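Local coordinates for Rep protein (Adeno-associated virus - 5, PDB 1M55) that probably nicks single-stranded DNA at the viral origin, acting as the metal-dependent HUH-type endonuclease domain of a rolling-circle replication initiator, at residues Val9-Asp14 / Thr54-Ile59; Thr46-Pro51 / Glu161-Trp166; Arg60-Tyr65 / Ala113-Val118; Phe77-Glu82 / Leu90-Glu95. All coordinates share one frame; numbering follows the deposited sequence.

Contact 1 of 4, residues Val9-Asp14 / Thr54-Ile59; sequences VRVPFD and TVADRI
Val9, Val11 and Pro12 pack against Val55, Ala56 and Ile59 in a buried contact of apolar side chains that lays the end of strand 3-10 and the chain just after it on the first half of helix 50-71. No hydrogen bond passes between the two segments. Val11 and Ala56 mark the closest backbone approach, with their CA atoms 6.3 Å apart. Val11 serves three partners with its two methyls. Val11 CG1, anti to the backbone N (chi1 179°), lies 3.7 Å from Val55 CG1, and these two valines lie alongside each other, pointing opposite ways. The other branch, Val11 CG2, is 4.2 Å from both Ala56 CB and Ile59 CD1. Ile59 in turn divides its two branches: CD1 meets Pro12 CD of the pyrrolidine ring at 4.1 Å, and CG2 meets Val9 CG1 at 3.9 Å. Phe81 of strand 77-83 also touches Val11 and Ala56, while Phe26 and Val30 of helix 24-32 close on Val55 and extend the same core. Phe120 and Pro125 lean on Pro12. One polar atom is caught in this oily setting: Pro12 O sits 3.6 Å from Val55 CG1 and has no hydrogen-bond partner in the model. The helix is thus seated on the end of strand 3-10 and the chain after it. Between these segments the hold is apolar, through branched methyls and a proline ring, so shape complementarity probably sets their relative position, at the price of one buried carbonyl oxygen.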
# COMPACT_ATOMS: atom_id res chain seq x y z
N VAL A 9 -5.90 -0.40 -0.48
CA VAL A 9 -6.42 -0.42 0.88
C VAL A 9 -6.58 1.00 1.41
O VAL A 9 -5.61 1.76 1.48
CB VAL A 9 -5.49 -1.21 1.83
CG1 VAL A 9 -6.08 -1.24 3.24
CG2 VAL A 9 -5.28 -2.63 1.33
N ARG A 10 -7.81 1.38 1.72
CA ARG A 10 -8.09 2.69 2.29
C ARG A 10 -7.75 2.57 3.77
O ARG A 10 -8.20 1.63 4.44
CB ARG A 10 -9.55 3.07 2.06
CG ARG A 10 -9.82 3.40 0.60
CD ARG A 10 -11.29 3.58 0.32
NE ARG A 10 -11.50 4.13 -1.01
CZ ARG A 10 -12.68 4.21 -1.61
NH1 ARG A 10 -13.77 3.78 -0.99
NH2 ARG A 10 -12.78 4.74 -2.82
N VAL A 11 -6.92 3.48 4.25
CA VAL A 11 -6.44 3.46 5.64
C VAL A 11 -7.35 4.12 6.67
O VAL A 11 -7.52 5.35 6.66
CB VAL A 11 -5.01 4.07 5.71
CG1 VAL A 11 -4.49 4.08 7.14
CG2 VAL A 11 -4.06 3.30 4.82
N PRO A 12 -7.93 3.32 7.58
CA PRO A 12 -8.83 3.84 8.62
C PRO A 12 -7.99 4.44 9.76
O PRO A 12 -6.97 3.87 10.15
CB PRO A 12 -9.56 2.58 9.11
CG PRO A 12 -9.27 1.53 8.04
CD PRO A 12 -7.88 1.86 7.64
N PHE A 13 -8.43 5.57 10.31
CA PHE A 13 -7.70 6.21 11.40
C PHE A 13 -8.57 7.08 12.31
O PHE A 13 -8.20 7.37 13.45
CB PHE A 13 -6.55 7.06 10.85
CG PHE A 13 -7.00 8.28 10.08
CD1 PHE A 13 -7.26 9.48 10.74
CD2 PHE A 13 -7.19 8.21 8.71
CE1 PHE A 13 -7.71 10.60 10.04
CE2 PHE A 13 -7.63 9.33 8.00
CZ PHE A 13 -7.89 10.52 8.66
N ASP A 14 -9.71 7.53 11.80
CA ASP A 14 -10.63 8.39 12.54
C ASP A 14 -11.54 7.55 13.41
O ASP A 14 -12.36 6.78 12.89
CB ASP A 14 -11.45 9.20 11.53
CG ASP A 14 -12.14 10.40 12.14
OD1 ASP A 14 -11.87 11.52 11.68
OD2 ASP A 14 -12.97 10.22 13.05
N THR A 54 1.69 5.36 10.34
CA THR A 54 1.86 4.31 11.34
C THR A 54 0.85 3.18 11.09
O THR A 54 1.22 2.00 11.11
CB THR A 54 1.71 4.89 12.77
OG1 THR A 54 2.78 5.83 12.99
CG2 THR A 54 1.77 3.80 13.82
N VAL A 55 -0.40 3.54 10.83
CA VAL A 55 -1.42 2.53 10.55
C VAL A 55 -1.10 1.85 9.22
O VAL A 55 -1.16 0.62 9.11
CB VAL A 55 -2.84 3.16 10.42
CG1 VAL A 55 -3.87 2.07 10.16
CG2 VAL A 55 -3.19 3.91 11.68
N ALA A 56 -0.73 2.65 8.22
CA ALA A 56 -0.40 2.15 6.89
C ALA A 56 0.70 1.10 6.88
O ALA A 56 0.57 0.06 6.23
CB ALA A 56 -0.04 3.30 5.97
N ASP A 57 1.79 1.35 7.61
CA ASP A 57 2.89 0.39 7.63
C ASP A 57 2.47 -0.92 8.27
O ASP A 57 2.88 -1.99 7.81
CB ASP A 57 4.11 0.94 8.36
CG ASP A 57 5.33 0.03 8.23
OD1 ASP A 57 5.76 -0.23 7.08
OD2 ASP A 57 5.84 -0.44 9.26
N ARG A 58 1.66 -0.85 9.32
CA ARG A 58 1.21 -2.07 9.98
C ARG A 58 0.31 -2.86 9.03
O ARG A 58 0.43 -4.08 8.92
CB ARG A 58 0.48 -1.77 11.29
CG ARG A 58 0.14 -3.01 12.12
CD ARG A 58 1.38 -3.85 12.44
NE ARG A 58 2.44 -3.07 13.07
CZ ARG A 58 2.48 -2.74 14.36
NH1 ARG A 58 1.52 -3.14 15.19
NH2 ARG A 58 3.46 -1.97 14.82
N ILE A 59 -0.56 -2.15 8.32
CA ILE A 59 -1.45 -2.80 7.35
C ILE A 59 -0.60 -3.48 6.28
O ILE A 59 -0.82 -4.65 5.95
CB ILE A 59 -2.39 -1.77 6.67
CG1 ILE A 59 -3.44 -1.27 7.65
CG2 ILE A 59 -3.07 -2.39 5.44
CD1 ILE A 59 -4.35 -0.19 7.08

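Contact 2 of 4, residues Thr46-Pro51 / Glu161-Trp166; sequences TLVEQP and ELQWAW
A classic beta bulge on strand 162-167, where Gln163 and Trp164 both face Phe81, meets the chain that leads into helix 50-71, whose N-cap position is Glu49. The Gln163 amide spans the turn with both of its ends. Gln163 OE1 accepts the backbone N-H of Glu49 at 2.8 Å, an almost straight bond (178° at the hydrogen) lying in the carbonyl plane of the side chain. Gln163 NE2 gives a longer, more bent bond of 3.2 Å to Leu47 O (137°), tilted from the amide plane, and also binds Pro160 O. A chain bent at chi2 (-78°) places CD for this double reach. Backbone atoms two residues apart are therefore held by one side chain. Val48, between them, packs instead: CG1 lies 4.1 Å from Trp164 CE3, coming obliquely to the indole, and CG2 is 3.6 Å from Gln163 O, a buried oxygen with no hydrogen-bond partner in the model. Trp35 meets Trp164 edge-to-face, and Leu53 of helix 50-71 touches both Val48 and Trp164. A single water completes the join, donating to Leu162 O at 2.7 Å and, weakly, to Leu47 O at 2.8 Å.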
# COMPACT_ATOMS: atom_id res chain seq x y z
N THR A 46 7.83 17.07 6.99
CA THR A 46 6.70 17.85 7.48
C THR A 46 5.42 17.59 6.68
O THR A 46 4.32 17.82 7.18
CB THR A 46 7.00 19.37 7.49
OG1 THR A 46 7.18 19.84 6.15
CG2 THR A 46 8.26 19.65 8.29
N LEU A 47 5.57 17.09 5.45
CA LEU A 47 4.41 16.80 4.60
C LEU A 47 3.90 15.37 4.76
O LEU A 47 2.90 14.98 4.15
CB LEU A 47 4.74 17.08 3.13
CG LEU A 47 5.06 18.54 2.79
CD1 LEU A 47 5.41 18.66 1.32
CD2 LEU A 47 3.85 19.41 3.13
N VAL A 48 4.60 14.57 5.57
CA VAL A 48 4.21 13.19 5.82
C VAL A 48 3.32 13.15 7.07
O VAL A 48 3.69 13.68 8.11
CB VAL A 48 5.44 12.29 6.03
CG1 VAL A 48 5.01 10.86 6.37
CG2 VAL A 48 6.32 12.29 4.78
N GLU A 49 2.15 12.53 6.95
CA GLU A 49 1.21 12.42 8.06
C GLU A 49 1.55 11.15 8.84
O GLU A 49 1.09 10.06 8.51
CB GLU A 49 -0.22 12.38 7.54
CG GLU A 49 -0.61 13.58 6.67
CD GLU A 49 -0.45 14.91 7.39
OE1 GLU A 49 -0.60 14.96 8.63
OE2 GLU A 49 -0.17 15.92 6.70
N GLN A 50 2.33 11.31 9.91
CA GLN A 50 2.79 10.18 10.71
C GLN A 50 1.76 9.23 11.34
O GLN A 50 1.95 8.01 11.29
CB GLN A 50 3.84 10.64 11.73
CG GLN A 50 5.13 11.12 11.06
CD GLN A 50 6.20 11.53 12.06
OE1 GLN A 50 6.45 10.84 13.05
NE2 GLN A 50 6.86 12.66 11.80
N PRO A 51 0.66 9.76 11.91
CA PRO A 51 -0.32 8.84 12.51
C PRO A 51 -0.89 7.89 11.46
O PRO A 51 -1.00 6.68 11.70
CB PRO A 51 -1.39 9.80 13.05
CG PRO A 51 -0.59 11.01 13.41
CD PRO A 51 0.32 11.16 12.22
N GLU A 161 0.72 14.21 -2.06
CA GLU A 161 -0.00 13.00 -2.47
C GLU A 161 0.84 11.78 -2.09
O GLU A 161 0.33 10.83 -1.50
CB GLU A 161 -0.29 12.98 -3.97
CG GLU A 161 -1.09 11.74 -4.36
CD GLU A 161 -1.43 11.66 -5.84
OE1 GLU A 161 -1.14 12.62 -6.59
OE2 GLU A 161 -1.98 10.62 -6.25
N LEU A 162 2.11 11.81 -2.45
CA LEU A 162 3.02 10.73 -2.10
C LEU A 162 3.33 10.90 -0.62
O LEU A 162 3.76 11.97 -0.18
CB LEU A 162 4.33 10.83 -2.90
CG LEU A 162 5.47 9.91 -2.45
CD1 LEU A 162 5.06 8.46 -2.59
CD2 LEU A 162 6.73 10.20 -3.25
N GLN A 163 3.08 9.85 0.16
CA GLN A 163 3.34 9.88 1.60
C GLN A 163 4.53 9.00 1.97
O GLN A 163 5.37 9.39 2.78
CB GLN A 163 2.09 9.45 2.37
CG GLN A 163 0.95 10.46 2.34
CD GLN A 163 1.18 11.61 3.30
OE1 GLN A 163 1.51 11.40 4.47
NE2 GLN A 163 0.98 12.83 2.82
N TRP A 164 4.62 7.82 1.35
CA TRP A 164 5.70 6.88 1.63
C TRP A 164 5.60 5.72 0.64
O TRP A 164 4.59 5.58 -0.05
CB TRP A 164 5.56 6.33 3.06
CG TRP A 164 6.84 5.91 3.72
CD1 TRP A 164 7.38 4.66 3.74
CD2 TRP A 164 7.69 6.73 4.53
NE1 TRP A 164 8.52 4.65 4.52
CE2 TRP A 164 8.73 5.91 5.01
CE3 TRP A 164 7.67 8.08 4.90
CZ2 TRP A 164 9.74 6.39 5.85
CZ3 TRP A 164 8.68 8.56 5.73
CH2 TRP A 164 9.70 7.72 6.19
N ALA A 165 6.64 4.89 0.58
CA ALA A 165 6.62 3.73 -0.31
C ALA A 165 7.62 2.71 0.19
O ALA A 165 8.60 3.06 0.87
CB ALA A 165 6.92 4.13 -1.75
N TRP A 166 7.37 1.44 -0.12
CA TRP A 166 8.22 0.33 0.29
C TRP A 166 8.29 -0.66 -0.87
O TRP A 166 7.33 -0.81 -1.63
CB TRP A 166 7.61 -0.42 1.48
CG TRP A 166 7.26 0.38 2.70
CD1 TRP A 166 7.99 0.48 3.85
CD2 TRP A 166 6.03 1.08 2.94
NE1 TRP A 166 7.28 1.19 4.80
CE2 TRP A 166 6.08 1.57 4.27
CE3 TRP A 166 4.89 1.34 2.16
CZ2 TRP A 166 5.02 2.29 4.84
CZ3 TRP A 166 3.84 2.06 2.73
CH2 TRP A 166 3.92 2.53 4.06
O HOH W 1 4.00 13.82 1.80

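Contact 3 of 4, residues Arg60-Tyr65 / Ala113-Val118; sequences RRVFLY and AQLVKV
While Val62 presses on Gln114, Leu115 and Val118 across the helix pair, the flat groups of segment 60-65 crowd together. Arg60 points an edge, through NH2, at one face of the Arg61 guanidinium, 3.2 Å above its plane and over its centre; Tyr65 OH lies at the edge of Arg61, in plane. The Arg60 guanidinium has Arg61 CG over the rim of one face and Arg61 NH2 at its edge. One face of the Tyr65 ring receives Arg61 O, 3.1 Å above the plane and offset toward the rim. Asp57 forms salt bridges with both arginines, and Trp166 makes a cation-pi contact with Arg60. Helices 50-71 and 101-118 approach to 9.7 Å between the axes of these short segments, with 137° between their N-to-C directions. Val62 carries the contact. Val62 CG1, anti to the backbone N (chi1 171°), touches Gln114 CG at 3.6 Å, the two side chains crossing at about a right angle, and Leu115 CD2 at the same 3.6 Å. Val62 CG2 meets Val118 CG1 at 3.8 Å near the solvent-facing margin. Leu115 also reaches Ile59 one turn earlier. Between these segments the side chains therefore meet through aliphatic carbon, with even Gln114 offering its CG, whereas the charge is gathered away from the seam, where Asp57 would offset the repulsion between two adjacent guanidiniums.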
# COMPACT_ATOMS: atom_id res chain seq x y z
N ARG A 60 0.38 -2.75 5.76
CA ARG A 60 1.27 -3.28 4.73
C ARG A 60 1.95 -4.57 5.16
O ARG A 60 1.90 -5.57 4.44
CB ARG A 60 2.33 -2.25 4.36
CG ARG A 60 3.35 -2.78 3.38
CD ARG A 60 4.55 -1.88 3.27
NE ARG A 60 5.36 -1.82 4.49
CZ ARG A 60 6.44 -2.56 4.70
NH1 ARG A 60 6.85 -3.44 3.79
NH2 ARG A 60 7.19 -2.34 5.77
N ARG A 61 2.57 -4.56 6.33
CA ARG A 61 3.26 -5.75 6.82
C ARG A 61 2.31 -6.92 7.06
O ARG A 61 2.57 -8.04 6.62
CB ARG A 61 4.07 -5.44 8.08
CG ARG A 61 5.22 -4.47 7.84
CD ARG A 61 5.93 -4.16 9.14
NE ARG A 61 6.96 -3.14 8.99
CZ ARG A 61 8.23 -3.38 8.65
NH1 ARG A 61 8.63 -4.62 8.42
NH2 ARG A 61 9.10 -2.38 8.58
N VAL A 62 1.19 -6.67 7.73
CA VAL A 62 0.23 -7.74 8.00
C VAL A 62 -0.30 -8.32 6.68
O VAL A 62 -0.42 -9.54 6.53
CB VAL A 62 -0.94 -7.25 8.89
CG1 VAL A 62 -2.04 -8.31 8.96
CG2 VAL A 62 -0.42 -6.93 10.29
N PHE A 63 -0.56 -7.44 5.71
CA PHE A 63 -1.06 -7.84 4.40
C PHE A 63 -0.04 -8.75 3.73
O PHE A 63 -0.37 -9.85 3.29
CB PHE A 63 -1.30 -6.60 3.54
CG PHE A 63 -1.91 -6.90 2.19
CD1 PHE A 63 -3.25 -6.61 1.94
CD2 PHE A 63 -1.14 -7.45 1.16
CE1 PHE A 63 -3.82 -6.88 0.69
CE2 PHE A 63 -1.70 -7.71 -0.09
CZ PHE A 63 -3.04 -7.43 -0.32
N LEU A 64 1.21 -8.29 3.65
CA LEU A 64 2.27 -9.06 3.00
C LEU A 64 2.55 -10.40 3.65
O LEU A 64 2.75 -11.40 2.95
CB LEU A 64 3.55 -8.23 2.90
CG LEU A 64 3.45 -7.01 1.98
CD1 LEU A 64 4.68 -6.13 2.11
CD2 LEU A 64 3.24 -7.46 0.54
N TYR A 65 2.57 -10.45 4.98
CA TYR A 65 2.84 -11.70 5.68
C TYR A 65 1.73 -12.71 5.41
O TYR A 65 2.00 -13.89 5.17
CB TYR A 65 3.01 -11.44 7.19
CG TYR A 65 4.17 -10.51 7.52
CD1 TYR A 65 4.31 -9.97 8.80
CD2 TYR A 65 5.09 -10.13 6.54
CE1 TYR A 65 5.34 -9.07 9.09
CE2 TYR A 65 6.12 -9.23 6.82
CZ TYR A 65 6.23 -8.70 8.09
OH TYR A 65 7.23 -7.78 8.35
N ALA A 113 -9.87 -9.84 6.88
CA ALA A 113 -10.27 -10.32 8.19
C ALA A 113 -9.09 -10.27 9.17
O ALA A 113 -9.25 -9.91 10.34
CB ALA A 113 -10.83 -11.73 8.09
N GLN A 114 -7.90 -10.64 8.69
CA GLN A 114 -6.70 -10.62 9.52
C GLN A 114 -6.36 -9.18 9.91
O GLN A 114 -5.96 -8.91 11.05
CB GLN A 114 -5.53 -11.27 8.78
CG GLN A 114 -4.18 -11.18 9.48
CD GLN A 114 -4.08 -12.05 10.73
OE1 GLN A 114 -5.07 -12.57 11.24
NE2 GLN A 114 -2.86 -12.20 11.23
N LEU A 115 -6.51 -8.24 8.98
CA LEU A 115 -6.24 -6.83 9.27
C LEU A 115 -7.17 -6.33 10.37
O LEU A 115 -6.75 -5.62 11.28
CB LEU A 115 -6.42 -5.98 8.01
CG LEU A 115 -5.38 -6.16 6.91
CD1 LEU A 115 -5.78 -5.38 5.66
CD2 LEU A 115 -4.03 -5.69 7.41
N VAL A 116 -8.45 -6.70 10.28
CA VAL A 116 -9.44 -6.28 11.26
C VAL A 116 -9.04 -6.75 12.67
O VAL A 116 -9.10 -5.98 13.63
CB VAL A 116 -10.85 -6.80 10.89
CG1 VAL A 116 -11.85 -6.55 12.01
CG2 VAL A 116 -11.32 -6.12 9.61
N LYS A 117 -8.59 -7.99 12.77
CA LYS A 117 -8.18 -8.54 14.07
C LYS A 117 -6.88 -7.96 14.63
O LYS A 117 -6.83 -7.54 15.78
CB LYS A 117 -8.08 -10.06 13.98
CG LYS A 117 -9.42 -10.75 13.82
CD LYS A 117 -9.32 -12.26 13.93
CE LYS A 117 -8.59 -12.86 12.74
NZ LYS A 117 -8.66 -14.35 12.79
N VAL A 118 -5.84 -7.94 13.80
CA VAL A 118 -4.53 -7.47 14.22
C VAL A 118 -4.35 -5.96 14.36
O VAL A 118 -3.81 -5.48 15.36
CB VAL A 118 -3.42 -8.02 13.28
CG1 VAL A 118 -2.06 -7.46 13.65
CG2 VAL A 118 -3.41 -9.53 13.31

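Contact 4 of 4, residues Phe77-Glu82 / Leu90-Glu95; sequences FFVQFE and LHTLVE. With ZN (zinc ion), chain C; ZN (zinc ion), chain D.
Glu82 OE2 is gripped by Gln80 NE2, 2.9 Å away, and by Lys157 in a salt bridge, while Glu82 OE1 shares a zinc ion with His91 across the hairpin. The amide of Gln80 comes to the anti lone pair of OE2, with the oxygen near the amide plane. Zinc lies 2.1 Å from Glu82 OE1 and 2.0 Å from His91 NE2, and His89 is the third protein ligand; His89, Leu90 and His91 form the HUH motif of this endonuclease class. The Glu82 chain runs extended beyond CG (chi2 174°) to bring its carboxylate there, its plane turned 45° from the imidazole. The far nitrogen, His91 ND1, is hydrogen-bonded to Glu6 OE2, a second-shell carboxylate that would fix the turn of the ring. Behind the site, strands 77-83 and 88-95 pair antiparallel: Gln80 with His91 and Phe78 with Leu93 are hydrogen-bonded pairs, the shortest bond being His91 N to Gln80 O at 2.9 Å. On the opposite face of the sheet Leu90 CD2 wedges 3.7 Å from both Val79 CG1 and Phe81 CB. At the other end of the hairpin Glu95 OE2 holds a second zinc at 2.2 Å, with Gln73 and two waters, one of which donates to Glu95 OE1. Paired strands thus set two zinc ligands at fixed spacing, and the second-shell bonds to Gln80, Lys157 and Glu6 would help orient them, consistent with a metal site that serves phosphodiester cleavage, as in HUH endonucleases.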
# COMPACT_ATOMS: atom_id res chain seq x y z
N PHE A 77 7.04 -7.12 -4.08
CA PHE A 77 5.99 -6.11 -3.94
C PHE A 77 6.52 -4.70 -4.10
O PHE A 77 7.73 -4.46 -4.01
CB PHE A 77 5.34 -6.22 -2.54
CG PHE A 77 6.28 -5.86 -1.40
CD1 PHE A 77 6.47 -4.53 -1.00
CD2 PHE A 77 7.00 -6.86 -0.74
CE1 PHE A 77 7.35 -4.20 0.03
CE2 PHE A 77 7.89 -6.54 0.30
CZ PHE A 77 8.06 -5.21 0.68
N PHE A 78 5.59 -3.79 -4.36
CA PHE A 78 5.86 -2.36 -4.42
C PHE A 78 4.58 -1.79 -3.85
O PHE A 78 3.50 -1.99 -4.40
CB PHE A 78 6.11 -1.83 -5.83
CG PHE A 78 6.51 -0.37 -5.84
CD1 PHE A 78 7.85 -0.01 -5.76
CD2 PHE A 78 5.55 0.64 -5.84
CE1 PHE A 78 8.23 1.34 -5.68
CE2 PHE A 78 5.91 1.98 -5.76
CZ PHE A 78 7.26 2.33 -5.67
N VAL A 79 4.69 -1.15 -2.69
CA VAL A 79 3.55 -0.57 -2.00
C VAL A 79 3.76 0.92 -1.84
O VAL A 79 4.81 1.36 -1.36
CB VAL A 79 3.39 -1.21 -0.60
CG1 VAL A 79 2.21 -0.60 0.15
CG2 VAL A 79 3.21 -2.72 -0.72
N GLN A 80 2.78 1.71 -2.28
CA GLN A 80 2.88 3.15 -2.17
C GLN A 80 1.71 3.72 -1.36
O GLN A 80 0.55 3.44 -1.65
CB GLN A 80 2.96 3.81 -3.55
CG GLN A 80 3.13 5.31 -3.50
CD GLN A 80 3.70 5.86 -4.79
OE1 GLN A 80 4.88 5.68 -5.07
NE2 GLN A 80 2.88 6.54 -5.57
N PHE A 81 2.05 4.48 -0.32
CA PHE A 81 1.07 5.11 0.56
C PHE A 81 0.82 6.53 0.04
O PHE A 81 1.77 7.31 -0.15
CB PHE A 81 1.61 5.15 1.99
CG PHE A 81 0.63 5.70 3.00
CD1 PHE A 81 1.06 6.58 3.99
CD2 PHE A 81 -0.71 5.35 2.96
CE1 PHE A 81 0.16 7.11 4.91
CE2 PHE A 81 -1.62 5.87 3.88
CZ PHE A 81 -1.18 6.75 4.86
N GLU A 82 -0.45 6.86 -0.18
CA GLU A 82 -0.82 8.17 -0.70
C GLU A 82 -1.95 8.84 0.07
O GLU A 82 -2.76 8.19 0.73
CB GLU A 82 -1.27 8.04 -2.16
CG GLU A 82 -0.20 7.56 -3.13
CD GLU A 82 -0.73 7.31 -4.53
OE1 GLU A 82 -1.91 7.62 -4.80
OE2 GLU A 82 0.03 6.80 -5.36
N LEU A 90 -3.35 2.78 0.24
CA LEU A 90 -2.16 2.06 -0.21
C LEU A 90 -2.39 1.37 -1.54
O LEU A 90 -3.40 0.68 -1.71
CB LEU A 90 -1.80 0.97 0.81
CG LEU A 90 -1.30 1.37 2.20
CD1 LEU A 90 -1.55 0.23 3.18
CD2 LEU A 90 0.18 1.73 2.13
N HIS A 91 -1.49 1.61 -2.49
CA HIS A 91 -1.54 0.90 -3.77
C HIS A 91 -0.62 -0.27 -3.44
O HIS A 91 0.59 -0.09 -3.25
CB HIS A 91 -0.92 1.73 -4.90
CG HIS A 91 -1.82 2.82 -5.39
ND1 HIS A 91 -2.65 2.70 -6.48
CD2 HIS A 91 -2.02 4.07 -4.91
CE1 HIS A 91 -3.31 3.85 -6.63
NE2 HIS A 91 -2.97 4.71 -5.69
N THR A 92 -1.21 -1.45 -3.30
CA THR A 92 -0.46 -2.64 -2.94
C THR A 92 -0.25 -3.56 -4.14
O THR A 92 -1.17 -4.28 -4.55
CB THR A 92 -1.19 -3.39 -1.80
OG1 THR A 92 -1.65 -2.43 -0.83
CG2 THR A 92 -0.26 -4.38 -1.12
N LEU A 93 0.94 -3.49 -4.73
CA LEU A 93 1.28 -4.34 -5.87
C LEU A 93 2.05 -5.54 -5.36
O LEU A 93 3.12 -5.39 -4.76
CB LEU A 93 2.14 -3.59 -6.88
CG LEU A 93 1.55 -2.41 -7.66
CD1 LEU A 93 2.63 -1.82 -8.56
CD2 LEU A 93 0.37 -2.89 -8.48
N VAL A 94 1.51 -6.73 -5.57
CA VAL A 94 2.17 -7.95 -5.14
C VAL A 94 2.21 -8.88 -6.34
O VAL A 94 1.23 -8.98 -7.09
CB VAL A 94 1.44 -8.61 -3.96
CG1 VAL A 94 2.29 -9.73 -3.39
CG2 VAL A 94 1.14 -7.58 -2.88
N GLU A 95 3.34 -9.55 -6.56
CA GLU A 95 3.46 -10.43 -7.71
C GLU A 95 2.41 -11.55 -7.70
O GLU A 95 2.00 -12.02 -6.65
CB GLU A 95 4.87 -11.00 -7.85
CG GLU A 95 5.22 -12.09 -6.87
CD GLU A 95 6.61 -12.61 -7.09
OE1 GLU A 95 6.99 -12.85 -8.26
OE2 GLU A 95 7.34 -12.77 -6.10
ZN ZN C . -3.63 6.53 -5.19
ZN ZN D . 8.93 -14.23 -6.24
O HOH W 2 7.86 -15.75 -7.74
O HOH W 3 10.17 -13.09 -4.57

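Helix 50-71 runs through contacts 1, 2 and 3, and contact 4 is the central hairpin beneath it. Strand 3-10 joins contact 1 to contact 4 through a probable hydrogen bond of 2.8 Å from Leu90 N to Val9 O; on the other side, Trp164 O and Phe81 N, also 2.8 Å apart, probably bond contact 2 to contact 4. Phe63 of contact 3 rests on the hairpin, its CE2 3.8 Å from Thr92 CG2. The nearest side-chain atoms of Val11 and Gln163 lie about 11 and 10 Å from the zinc held by Glu82 and His91, so contacts 1 and 2 lie a shell or more away from the probable catalytic metal.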